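Local coordinates for protein putative LacI-family transcriptional regulator (Bacteroides fragilis, PDB 3GBV) that probably regulates transcription as a LacI-family member, binding an unidentified small effector between the two lobes of its periplasmic-binding-protein-like domain, at residues A[12-18]-A[45-51]; A[30-34]-A[258-262]; A[100-104]-A[150-154]; A[157-161]-A[204-208]; A[215-219]-A[240-245]. One frame throughout, in Å; residues are numbered along the deposited sequence.

Contact 1: residues A[12-18]-A[45-51]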
# COMPACT_ATOMS: atom_id res chain seq x y z
N ALA A 12 0.41 25.30 -15.76
CA ALA A 12 -0.96 25.55 -15.33
C ALA A 12 -1.62 24.24 -14.89
O ALA A 12 -1.67 23.28 -15.66
CB ALA A 12 -1.76 26.19 -16.47
N CYS A 13 -2.11 24.20 -13.66
CA CYS A 13 -2.76 23.00 -13.14
C CYS A 13 -4.26 23.27 -12.98
O CYS A 13 -4.67 24.04 -12.11
CB CYS A 13 -2.15 22.61 -11.79
SG CYS A 13 -0.33 22.55 -11.80
N LEU A 14 -5.07 22.63 -13.81
CA LEU A 14 -6.51 22.83 -13.77
C LEU A 14 -7.19 21.69 -13.03
O LEU A 14 -7.22 20.55 -13.49
CB LEU A 14 -7.05 22.95 -15.20
CG LEU A 14 -8.48 23.44 -15.40
CD1 LEU A 14 -8.64 24.83 -14.78
CD2 LEU A 14 -8.80 23.48 -16.90
N LEU A 15 -7.73 22.01 -11.85
CA LEU A 15 -8.40 21.02 -11.01
C LEU A 15 -9.80 21.48 -10.64
O LEU A 15 -10.11 22.68 -10.68
CB LEU A 15 -7.59 20.81 -9.73
CG LEU A 15 -6.11 20.47 -9.83
CD1 LEU A 15 -5.47 20.59 -8.46
CD2 LEU A 15 -5.93 19.07 -10.39
N PRO A 16 -10.68 20.54 -10.29
CA PRO A 16 -12.06 20.86 -9.91
C PRO A 16 -12.11 21.67 -8.61
O PRO A 16 -11.37 21.37 -7.66
CB PRO A 16 -12.70 19.48 -9.71
CG PRO A 16 -11.92 18.59 -10.62
CD PRO A 16 -10.50 19.08 -10.40
N LYS A 17 -12.96 22.69 -8.56
CA LYS A 17 -13.10 23.49 -7.34
C LYS A 17 -13.44 22.50 -6.23
O LYS A 17 -14.11 21.50 -6.47
CB LYS A 17 -14.23 24.52 -7.48
CG LYS A 17 -13.91 25.73 -8.36
CD LYS A 17 -15.15 26.59 -8.60
CE LYS A 17 -14.87 27.78 -9.51
NZ LYS A 17 -16.13 28.43 -9.99
N HIS A 18 -12.98 22.78 -5.02
CA HIS A 18 -13.22 21.90 -3.89
C HIS A 18 -12.96 22.63 -2.57
O HIS A 18 -12.49 23.76 -2.56
CB HIS A 18 -12.31 20.68 -3.98
CG HIS A 18 -10.85 21.00 -3.89
ND1 HIS A 18 -10.14 21.53 -4.93
CD2 HIS A 18 -9.99 20.90 -2.85
CE1 HIS A 18 -8.89 21.75 -4.55
NE2 HIS A 18 -8.78 21.38 -3.29
N ALA A 45 3.86 26.75 -10.47
CA ALA A 45 2.63 26.04 -10.75
C ALA A 45 1.47 26.97 -10.50
O ALA A 45 1.25 27.41 -9.36
CB ALA A 45 2.52 24.82 -9.87
N ASN A 46 0.73 27.29 -11.56
CA ASN A 46 -0.42 28.16 -11.43
C ASN A 46 -1.70 27.33 -11.35
O ASN A 46 -2.23 26.85 -12.36
CB ASN A 46 -0.49 29.14 -12.60
CG ASN A 46 -1.72 30.01 -12.54
OD1 ASN A 46 -2.13 30.44 -11.47
ND2 ASN A 46 -2.31 30.29 -13.70
N ILE A 47 -2.19 27.15 -10.13
CA ILE A 47 -3.38 26.38 -9.90
C ILE A 47 -4.64 27.20 -10.08
O ILE A 47 -4.78 28.27 -9.48
CB ILE A 47 -3.40 25.80 -8.47
CG1 ILE A 47 -2.12 24.99 -8.23
CG2 ILE A 47 -4.64 24.95 -8.27
CD1 ILE A 47 -2.00 24.46 -6.81
N THR A 48 -5.55 26.73 -10.92
CA THR A 48 -6.82 27.42 -11.10
C THR A 48 -7.87 26.34 -10.96
O THR A 48 -7.67 25.21 -11.42
CB THR A 48 -6.98 28.10 -12.48
OG1 THR A 48 -7.21 27.11 -13.49
CG2 THR A 48 -5.75 28.90 -12.82
N HIS A 49 -8.97 26.69 -10.32
CA HIS A 49 -10.06 25.75 -10.12
C HIS A 49 -11.17 26.05 -11.10
O HIS A 49 -11.35 27.20 -11.50
CB HIS A 49 -10.56 25.86 -8.69
CG HIS A 49 -9.48 25.64 -7.68
ND1 HIS A 49 -8.95 24.40 -7.41
CD2 HIS A 49 -8.78 26.52 -6.93
CE1 HIS A 49 -7.97 24.52 -6.54
NE2 HIS A 49 -7.84 25.79 -6.23
N TYR A 50 -11.91 25.03 -11.48
CA TYR A 50 -12.98 25.20 -12.44
C TYR A 50 -14.29 24.58 -12.00
O TYR A 50 -14.30 23.64 -11.20
CB TYR A 50 -12.56 24.60 -13.78
CG TYR A 50 -12.49 23.08 -13.78
CD1 TYR A 50 -13.63 22.31 -13.98
CD2 TYR A 50 -11.26 22.42 -13.65
CE1 TYR A 50 -13.57 20.92 -14.06
CE2 TYR A 50 -11.19 21.02 -13.72
CZ TYR A 50 -12.34 20.28 -13.93
OH TYR A 50 -12.27 18.90 -14.06
N ASP A 51 -15.39 25.10 -12.52
CA ASP A 51 -16.70 24.56 -12.22
C ASP A 51 -16.79 23.39 -13.19
O ASP A 51 -16.75 23.58 -14.40
CB ASP A 51 -17.80 25.58 -12.53
CG ASP A 51 -19.15 25.16 -11.99
OD1 ASP A 51 -19.41 23.93 -11.92
OD2 ASP A 51 -19.96 26.05 -11.63
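Strands 12-16 and 45-50 run in parallel, their axes 4.6 Å apart at closest and 23° from one another; the parallel register (C13 opposite I47, L14 opposite T48) sets like-facing side chains beside each other. A12, L14, N46 and T48 project to one face of the sheet, C13, L15, I47 and H49 to the other. On the first face one branch of L14 presses on the threonine, CD1 lying 3.0 Å from T48 OG1. On the second, C13 SG nestles against A45 CB (4.1 Å) and L15 CD1 reaches I47 CG2 (4.4 Å), a low apolar surface under helix 23-37. At the C-terminal end Y50, with chi1 p, folds its ring back so that P16 CA rides over the face, 4.0 Å from the ring centroid (CH-pi), while L14 CG presses on Y50 CD2 at 3.4 Å. Y50 OH is bonded to A76 O. Beyond the strand, K17 CG lies on H49 CB (3.4 Å), and the H18 and H49 rings meet obliquely, CE1 to CE1 at 3.5 Å. This is the strand pairing of the beta-alpha-beta unit 9-16, 23-37, 43-50. Five backbone bonds, from C13 N to N46 O (3.0 Å) through K17 N to Y50 O (3.1 Å), carry the polar load; no side-chain hydrogen bond crosses, T48 OG1 and H49 ND1 are buried without partners, and the side chains cohere by van der Waals contact.

Contact 2: residues A[30-34]-A[258-262]; sequences GIREA and GFNSI
This is a buried helix-helix contact on one face of the parallel sheet in the N-terminal lobe, between two helices far apart in sequence, 23-37 and 254-270. Both segments are regular helix; their axes come within 7.2 Å and cross at -45°, the N-to-C directions running roughly alike. Two glycines let the backbones meet: G30 and F259 have CA atoms 4.4 Å apart, G30 C lies 4.0 Å from G258 C, and F259 CA approaches G30 O at 3.6 Å. A CB on G30 would stand only 3.0 Å from F259 N. One turn on, A34 CB wedges between F259 CD1 (3.5 Å) and I262 CB (3.6 Å). F259 takes chi1 t, which brings its ring edge to E33 C. I31 (m, t) meets I262 (m, m) through CG2 and CD1 at 3.9 Å, and both isoleucines rest on C13 of the sheet. No hydrogen bond links the segments. Such close crossing at small residues joins two neighbouring helices of a Rossmann-like alpha/beta lobe, the later one belonging to the chain's return from the other lobe, as in periplasmic-binding-protein folds.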
# COMPACT_ATOMS: atom_id res chain seq x y z
N GLY A 30 1.14 17.75 -3.41
CA GLY A 30 2.11 17.10 -4.27
C GLY A 30 2.75 18.10 -5.22
O GLY A 30 3.97 18.16 -5.33
N ILE A 31 1.91 18.87 -5.90
CA ILE A 31 2.38 19.87 -6.85
C ILE A 31 3.32 20.86 -6.15
O ILE A 31 4.38 21.20 -6.67
CB ILE A 31 1.18 20.65 -7.46
CG1 ILE A 31 0.38 19.72 -8.39
CG2 ILE A 31 1.67 21.86 -8.22
CD1 ILE A 31 -0.99 20.28 -8.78
N ARG A 32 2.92 21.32 -4.97
CA ARG A 32 3.75 22.27 -4.22
C ARG A 32 5.11 21.68 -3.89
O ARG A 32 6.14 22.32 -4.09
CB ARG A 32 3.04 22.71 -2.94
CG ARG A 32 1.83 23.59 -3.18
CD ARG A 32 2.24 24.79 -4.00
NE ARG A 32 1.10 25.56 -4.49
CZ ARG A 32 1.21 26.59 -5.32
NH1 ARG A 32 2.42 26.96 -5.75
NH2 ARG A 32 0.13 27.24 -5.73
N GLU A 33 5.12 20.45 -3.37
CA GLU A 33 6.36 19.79 -3.02
C GLU A 33 7.25 19.72 -4.26
O GLU A 33 8.47 19.87 -4.16
CB GLU A 33 6.09 18.39 -2.48
CG GLU A 33 7.33 17.60 -2.08
CD GLU A 33 8.13 18.28 -0.97
OE1 GLU A 33 7.52 18.67 0.06
OE2 GLU A 33 9.36 18.42 -1.12
N ALA A 34 6.65 19.50 -5.42
CA ALA A 34 7.41 19.42 -6.67
C ALA A 34 7.98 20.77 -7.08
O ALA A 34 9.11 20.86 -7.58
CB ALA A 34 6.53 18.87 -7.79
N GLY A 258 0.36 14.30 -8.12
CA GLY A 258 0.59 15.71 -8.38
C GLY A 258 2.07 15.98 -8.56
O GLY A 258 2.50 16.68 -9.49
N PHE A 259 2.87 15.40 -7.67
CA PHE A 259 4.30 15.56 -7.73
C PHE A 259 4.81 15.09 -9.10
O PHE A 259 5.49 15.83 -9.80
CB PHE A 259 4.97 14.74 -6.63
CG PHE A 259 6.44 14.98 -6.51
CD1 PHE A 259 6.93 16.05 -5.78
CD2 PHE A 259 7.34 14.15 -7.18
CE1 PHE A 259 8.30 16.31 -5.70
CE2 PHE A 259 8.71 14.39 -7.11
CZ PHE A 259 9.19 15.48 -6.37
N ASN A 260 4.45 13.87 -9.48
CA ASN A 260 4.87 13.31 -10.77
C ASN A 260 4.42 14.11 -11.99
O ASN A 260 5.14 14.18 -12.98
CB ASN A 260 4.38 11.87 -10.90
CG ASN A 260 5.28 10.90 -10.19
OD1 ASN A 260 5.93 11.24 -9.21
ND2 ASN A 260 5.32 9.67 -10.69
N SER A 261 3.24 14.72 -11.92
CA SER A 261 2.76 15.50 -13.05
C SER A 261 3.75 16.60 -13.38
O SER A 261 4.14 16.78 -14.54
CB SER A 261 1.39 16.12 -12.76
OG SER A 261 0.37 15.13 -12.76
N ILE A 262 4.15 17.34 -12.35
CA ILE A 262 5.09 18.45 -12.48
C ILE A 262 6.47 17.95 -12.88
O ILE A 262 7.14 18.54 -13.72
CB ILE A 262 5.21 19.24 -11.17
CG1 ILE A 262 3.83 19.70 -10.69
CG2 ILE A 262 6.13 20.44 -11.38
CD1 ILE A 262 3.15 20.68 -11.62

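Contact 3: residues A[100-104]-A[150-154]; sequences IDSQI and GSNQQ
Loop 100-104, at the C-terminal end of strand 97-100 in the N-terminal lobe, meets the start of helix 152-168 in the other lobe, S102 and Q153 standing nearest with CA atoms 4.9 Å apart. The loop opens with a classic gamma turn: D101 has phi/psi 74/-65 and S102 N bonds I100 O at 2.8 Å; S102 to I104 are then extended. Opposite, S151 (chi1 t) is the N-cap, its OG accepting from Q154 N at 3.2 Å, and N152 to Q154 are helical. Three direct bonds span the gap, each donated by the helix start. Q153 (t, p) sends NE2 to D101 O at 2.8 Å; that nitrogen also serves Q115 O, and Q153 OE1 accepts from R157. The amide Q153 N points to S102 OG (chi1 m) at 3.3 Å. N152 (m) directs ND2 to Q103 O at 3.1 Å. Water fills the rest: one molecule donates to D101 OD2 at 2.7 Å and bonds S151 OG at 2.6 Å, while another accepts from N152 N at 3.1 Å and reaches S102 OG weakly at 3.4 Å. The first-turn amides N152 N, Q153 N and Q154 N thus all find acceptors. A bound 1,2-ethanediol lies about 3 Å from the D101 side chain, in keeping with the inter-lobe cleft where LacI-family proteins typically bind effectors.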
# COMPACT_ATOMS: atom_id res chain seq x y z
N ILE A 100 -4.60 13.56 -15.14
CA ILE A 100 -4.48 12.93 -13.85
C ILE A 100 -5.87 12.42 -13.51
O ILE A 100 -6.88 13.03 -13.90
CB ILE A 100 -4.01 13.90 -12.76
CG1 ILE A 100 -4.85 15.18 -12.80
CG2 ILE A 100 -2.54 14.21 -12.94
CD1 ILE A 100 -4.48 16.19 -11.73
N ASP A 101 -5.91 11.29 -12.81
CA ASP A 101 -7.15 10.67 -12.38
C ASP A 101 -7.94 9.97 -13.49
O ASP A 101 -8.11 8.75 -13.47
CB ASP A 101 -8.03 11.69 -11.68
CG ASP A 101 -9.16 11.05 -10.95
OD1 ASP A 101 -8.87 10.23 -10.05
OD2 ASP A 101 -10.33 11.34 -11.27
N SER A 102 -8.43 10.74 -14.46
CA SER A 102 -9.20 10.18 -15.57
C SER A 102 -8.50 10.40 -16.90
O SER A 102 -7.83 11.42 -17.09
CB SER A 102 -10.59 10.83 -15.65
OG SER A 102 -11.37 10.60 -14.50
N GLN A 103 -8.66 9.45 -17.81
CA GLN A 103 -8.09 9.57 -19.15
C GLN A 103 -9.24 9.99 -20.05
O GLN A 103 -10.41 9.84 -19.69
CB GLN A 103 -7.55 8.22 -19.66
CG GLN A 103 -6.71 7.43 -18.67
CD GLN A 103 -6.20 6.12 -19.24
OE1 GLN A 103 -5.37 6.12 -20.16
NE2 GLN A 103 -6.69 5.00 -18.71
N ILE A 104 -8.91 10.54 -21.22
CA ILE A 104 -9.89 10.95 -22.22
C ILE A 104 -9.34 10.33 -23.50
O ILE A 104 -8.57 10.95 -24.23
CB ILE A 104 -9.99 12.50 -22.35
CG1 ILE A 104 -10.56 13.11 -21.06
CG2 ILE A 104 -10.87 12.87 -23.54
CD1 ILE A 104 -10.76 14.61 -21.10
N GLY A 150 -20.12 12.31 -13.76
CA GLY A 150 -18.87 13.04 -13.94
C GLY A 150 -17.50 12.53 -13.52
O GLY A 150 -16.88 13.10 -12.62
N SER A 151 -17.02 11.48 -14.19
CA SER A 151 -15.71 10.91 -13.92
C SER A 151 -15.52 9.59 -14.66
O SER A 151 -16.16 8.59 -14.34
CB SER A 151 -15.51 10.67 -12.42
OG SER A 151 -14.27 10.02 -12.17
N ASN A 152 -14.64 9.58 -15.65
CA ASN A 152 -14.39 8.35 -16.40
C ASN A 152 -13.77 7.29 -15.49
O ASN A 152 -14.10 6.11 -15.60
CB ASN A 152 -13.47 8.62 -17.60
CG ASN A 152 -14.18 9.38 -18.72
OD1 ASN A 152 -15.38 9.20 -18.93
ND2 ASN A 152 -13.43 10.21 -19.45
N GLN A 153 -12.88 7.72 -14.60
CA GLN A 153 -12.25 6.79 -13.66
C GLN A 153 -13.36 6.08 -12.89
O GLN A 153 -13.35 4.85 -12.76
CB GLN A 153 -11.32 7.54 -12.70
CG GLN A 153 -10.79 6.71 -11.52
CD GLN A 153 -9.68 5.74 -11.91
OE1 GLN A 153 -9.56 4.65 -11.33
NE2 GLN A 153 -8.84 6.15 -12.86
N GLN A 154 -14.33 6.85 -12.39
CA GLN A 154 -15.45 6.30 -11.62
C GLN A 154 -16.31 5.33 -12.42
O GLN A 154 -16.60 4.23 -11.96
CB GLN A 154 -16.33 7.43 -11.09
CG GLN A 154 -15.72 8.18 -9.91
CD GLN A 154 -16.48 9.44 -9.58
OE1 GLN A 154 -17.65 9.58 -9.93
NE2 GLN A 154 -15.83 10.38 -8.89
O HOH W 1 -12.46 9.97 -10.37
O HOH W 2 -13.61 12.40 -16.25

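Contact 4: residues A[157-161]-A[204-208]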
# COMPACT_ATOMS: atom_id res chain seq x y z
N ARG A 157 -14.37 2.19 -13.25
CA ARG A 157 -14.19 1.36 -12.06
C ARG A 157 -15.43 0.49 -11.89
O ARG A 157 -15.33 -0.69 -11.55
CB ARG A 157 -14.03 2.22 -10.79
CG ARG A 157 -12.63 2.76 -10.55
CD ARG A 157 -12.63 3.76 -9.40
NE ARG A 157 -11.31 4.36 -9.21
CZ ARG A 157 -11.08 5.38 -8.38
NH1 ARG A 157 -12.09 5.90 -7.69
NH2 ARG A 157 -9.85 5.86 -8.24
N GLU A 158 -16.58 1.08 -12.15
CA GLU A 158 -17.85 0.39 -12.02
C GLU A 158 -17.95 -0.77 -13.01
O GLU A 158 -18.49 -1.83 -12.69
CB GLU A 158 -19.01 1.37 -12.23
CG GLU A 158 -20.29 0.88 -11.61
CD GLU A 158 -21.42 1.89 -11.73
OE1 GLU A 158 -21.27 3.03 -11.25
OE2 GLU A 158 -22.46 1.52 -12.31
N ILE A 159 -17.43 -0.57 -14.21
CA ILE A 159 -17.44 -1.61 -15.23
C ILE A 159 -16.59 -2.82 -14.82
O ILE A 159 -16.97 -3.97 -15.05
CB ILE A 159 -16.94 -1.06 -16.60
CG1 ILE A 159 -17.97 -0.09 -17.17
CG2 ILE A 159 -16.71 -2.20 -17.58
CD1 ILE A 159 -17.51 0.61 -18.44
N GLY A 160 -15.44 -2.55 -14.21
CA GLY A 160 -14.58 -3.63 -13.77
C GLY A 160 -15.22 -4.36 -12.60
O GLY A 160 -15.06 -5.57 -12.42
N PHE A 161 -15.95 -3.59 -11.80
CA PHE A 161 -16.64 -4.13 -10.64
C PHE A 161 -17.71 -5.13 -11.10
O PHE A 161 -17.78 -6.26 -10.61
CB PHE A 161 -17.29 -2.98 -9.88
CG PHE A 161 -18.07 -3.42 -8.67
CD1 PHE A 161 -17.42 -3.63 -7.46
CD2 PHE A 161 -19.44 -3.62 -8.75
CE1 PHE A 161 -18.13 -4.04 -6.33
CE2 PHE A 161 -20.16 -4.04 -7.62
CZ PHE A 161 -19.49 -4.24 -6.41
N GLY A 204 -22.09 -2.38 0.97
CA GLY A 204 -22.13 -1.43 -0.13
C GLY A 204 -20.77 -0.90 -0.53
O GLY A 204 -19.77 -1.19 0.11
N ILE A 205 -20.75 -0.10 -1.60
CA ILE A 205 -19.51 0.46 -2.11
C ILE A 205 -19.78 1.71 -2.93
O ILE A 205 -20.85 1.86 -3.52
CB ILE A 205 -18.78 -0.59 -3.02
CG1 ILE A 205 -17.48 -0.01 -3.57
CG2 ILE A 205 -19.69 -0.99 -4.19
CD1 ILE A 205 -16.64 -1.05 -4.30
N THR A 206 -18.81 2.63 -2.94
CA THR A 206 -18.89 3.85 -3.72
C THR A 206 -17.56 4.01 -4.47
O THR A 206 -16.52 3.57 -3.99
CB THR A 206 -19.13 5.10 -2.85
OG1 THR A 206 -19.40 6.22 -3.70
CG2 THR A 206 -17.91 5.42 -2.00
N PHE A 207 -17.59 4.64 -5.64
CA PHE A 207 -16.37 4.82 -6.42
C PHE A 207 -15.88 6.25 -6.44
O PHE A 207 -14.87 6.55 -7.05
CB PHE A 207 -16.57 4.30 -7.85
CG PHE A 207 -16.89 2.85 -7.90
CD1 PHE A 207 -15.93 1.91 -7.55
CD2 PHE A 207 -18.17 2.42 -8.24
CE1 PHE A 207 -16.24 0.55 -7.52
CE2 PHE A 207 -18.49 1.07 -8.22
CZ PHE A 207 -17.53 0.13 -7.86
N ASN A 208 -16.62 7.14 -5.79
CA ASN A 208 -16.17 8.52 -5.72
C ASN A 208 -15.41 8.55 -4.41
O ASN A 208 -15.29 7.52 -3.75
CB ASN A 208 -17.36 9.51 -5.74
CG ASN A 208 -18.39 9.23 -4.66
OD1 ASN A 208 -18.10 9.30 -3.46
ND2 ASN A 208 -19.62 8.93 -5.09
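Strand 203-206 presents I205 to helix 152-168, its CA-to-CB bond aimed at the helix and its chi1 t placing CD1 3.9 Å from F161 CE1; A124 of helix 117-131 touches the same isoleucine. T206 alternates to the far side of the sheet, where its OG1 bonds F141 O on the adjacent strand 137-144. F207, at phi/psi -108/-1, again faces the helix, and its ring is the centrepiece of the contact. One face lies beneath the backbone of the helix, with R157 C and E158 CA over it, and E158 CG comes to 3.8 Å from F207 CE2. The ring edge is turned to F161: F207 CZ is 3.7 Å from F161 CG, an offset edge-to-face pair with centroids 5.6 Å apart and planes at 69°. Helix packed over parallel strands is the layering of a Rossmann-like alpha/beta lobe, here the C-terminal lobe, where helix 152-168 links strands 137-144 and 173-180; in this contact two phenylalanines fill the interface. The carbonyl F207 O receives a weak hydrogen bond from R157 NH1 at 2.9 Å. R157 is held more firmly by Q153 OE1 through its NE, and a 1,2-ethanediol lies about 3 Å from its side chain. E158 turns its carboxylate to R162 and R142 in salt bridges. N208 has its CA-to-CB bond directed away from the helix, and its OD1 accepts from K210 N.

Contact 5: residues A[215-219]-A[240-245]; sequences GEYLQ and CLKEGT
Backbone first: residues 215-219 are regular helix, with Q219 N bonded to G215 O at 3.0 Å, and 240-243 close helix 235-243. G244 then leaves helical angles at phi/psi 103/-8, where a CB would jam against the carbonyl before it, and T245 (-71/-32) leads into strand 246-251. G215 and T245 stand nearest, CA to CA 5.1 Å. Van der Waals contacts do the joining. The methyl of T245, set by chi1 p, plugs the helix surface: T245 CG2 lies 3.2 Å from G215 O and 3.8 Å from L218 CB. C240 SG (chi1 m) rests 3.9 Å from G215 C and 3.9 Å from E216 CG. A CB on G215 would be 2.7 Å from C240 SG, a clash, so glycine is what allows this approach. The two helices belong to successive beta-alpha-beta crossovers of the C-terminal lobe, 203-206 to 227-231 and 227-231 to 246-251, and so lie side by side on one face of its sheet. Q219 (t, p) lays its side chain over the T245 methyl, with its amide near the E243 carboxylate. Among hydrogen bonds, two lie inside 240-245: T245 OG1 donates to C240 O at 3.2 Å, so its hydroxyl is spent within its own segment rather than reaching across, and G244 N gives C240 O a weak bond at 3.1 Å. As for charge, E216 pairs with R236 in a salt bridge.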
# COMPACT_ATOMS: atom_id res chain seq x y z
N GLY A 215 -20.89 6.89 5.37
CA GLY A 215 -20.36 6.47 6.65
C GLY A 215 -20.88 7.28 7.82
O GLY A 215 -21.25 6.72 8.86
N GLU A 216 -20.89 8.60 7.67
CA GLU A 216 -21.36 9.48 8.73
C GLU A 216 -22.86 9.34 8.89
O GLU A 216 -23.40 9.57 9.97
CB GLU A 216 -20.98 10.93 8.42
CG GLU A 216 -19.47 11.15 8.38
CD GLU A 216 -19.09 12.56 7.99
OE1 GLU A 216 -17.88 12.86 7.97
OE2 GLU A 216 -20.00 13.37 7.71
N TYR A 217 -23.55 8.96 7.81
CA TYR A 217 -24.99 8.76 7.90
C TYR A 217 -25.25 7.59 8.84
O TYR A 217 -26.10 7.67 9.72
CB TYR A 217 -25.58 8.43 6.53
CG TYR A 217 -26.99 7.89 6.60
CD1 TYR A 217 -28.08 8.75 6.80
CD2 TYR A 217 -27.24 6.53 6.51
CE1 TYR A 217 -29.38 8.25 6.90
CE2 TYR A 217 -28.53 6.02 6.61
CZ TYR A 217 -29.60 6.89 6.81
OH TYR A 217 -30.87 6.39 6.92
N LEU A 218 -24.50 6.50 8.64
CA LEU A 218 -24.63 5.30 9.45
C LEU A 218 -24.23 5.55 10.91
O LEU A 218 -24.77 4.94 11.82
CB LEU A 218 -23.75 4.17 8.88
CG LEU A 218 -24.11 3.58 7.51
CD1 LEU A 218 -23.01 2.60 7.08
CD2 LEU A 218 -25.45 2.88 7.58
N GLN A 219 -23.28 6.46 11.10
CA GLN A 219 -22.79 6.80 12.43
C GLN A 219 -23.85 7.56 13.20
O GLN A 219 -24.13 7.25 14.36
CB GLN A 219 -21.53 7.65 12.32
CG GLN A 219 -20.80 7.89 13.63
CD GLN A 219 -20.06 6.66 14.13
OE1 GLN A 219 -19.40 6.71 15.18
NE2 GLN A 219 -20.15 5.56 13.39
N CYS A 240 -14.26 7.39 9.55
CA CYS A 240 -15.29 6.38 9.38
C CYS A 240 -14.65 5.02 9.34
O CYS A 240 -15.26 4.03 9.73
CB CYS A 240 -16.08 6.60 8.08
SG CYS A 240 -17.08 8.09 8.04
N LEU A 241 -13.42 4.96 8.83
CA LEU A 241 -12.67 3.72 8.74
C LEU A 241 -12.34 3.25 10.16
O LEU A 241 -12.48 2.07 10.50
CB LEU A 241 -11.37 3.91 7.97
CG LEU A 241 -10.47 2.67 7.90
CD1 LEU A 241 -11.12 1.58 7.05
CD2 LEU A 241 -9.11 3.06 7.33
N LYS A 242 -11.91 4.20 10.98
CA LYS A 242 -11.55 3.88 12.35
C LYS A 242 -12.75 3.60 13.24
O LYS A 242 -12.63 2.88 14.22
CB LYS A 242 -10.69 5.00 12.94
CG LYS A 242 -9.24 4.88 12.53
CD LYS A 242 -8.43 6.10 12.91
CE LYS A 242 -6.95 5.81 12.75
NZ LYS A 242 -6.09 7.03 12.86
N GLU A 243 -13.91 4.15 12.89
CA GLU A 243 -15.12 3.95 13.69
C GLU A 243 -15.89 2.70 13.28
O GLU A 243 -16.78 2.25 14.01
CB GLU A 243 -16.04 5.17 13.58
CG GLU A 243 -15.32 6.46 13.91
CD GLU A 243 -16.09 7.35 14.85
OE1 GLU A 243 -16.27 6.95 16.03
OE2 GLU A 243 -16.52 8.45 14.42
N GLY A 244 -15.57 2.15 12.12
CA GLY A 244 -16.25 0.94 11.69
C GLY A 244 -17.34 1.03 10.63
O GLY A 244 -17.80 -0.00 10.18
N THR A 245 -17.77 2.23 10.25
CA THR A 245 -18.80 2.33 9.22
C THR A 245 -18.22 1.94 7.86
O THR A 245 -18.93 1.40 7.00
CB THR A 245 -19.37 3.75 9.14
OG1 THR A 245 -18.30 4.70 9.09
CG2 THR A 245 -20.24 4.02 10.36

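Contacts 1 and 2 build the N-terminal lobe and adjoin, with A45 CB 3.5 Å from I31 CG2 and C13 SG 3.8 Å from I31 CD1: helix 23-37 lies against the strand pair of contact 1. Contacts 4 and 5 belong to the C-terminal lobe, centres 19 Å apart. Contact 3, about 7 Å from the chain centre, bridges the lobes: L15 CD2 meets I100 CD1 at 3.5 Å, S261 OG meets I100 CG2 at 3.1 Å, and Q154 CG meets F207 O at 3.4 Å. Contacts 1 and 4 have centres 26 Å apart. 1,2-Ethanediol, probably from crystallisation, lies near the side chains of Y50, D101 and R157, consistent with an inter-lobe effector cleft bordered by contacts 1, 3 and 4.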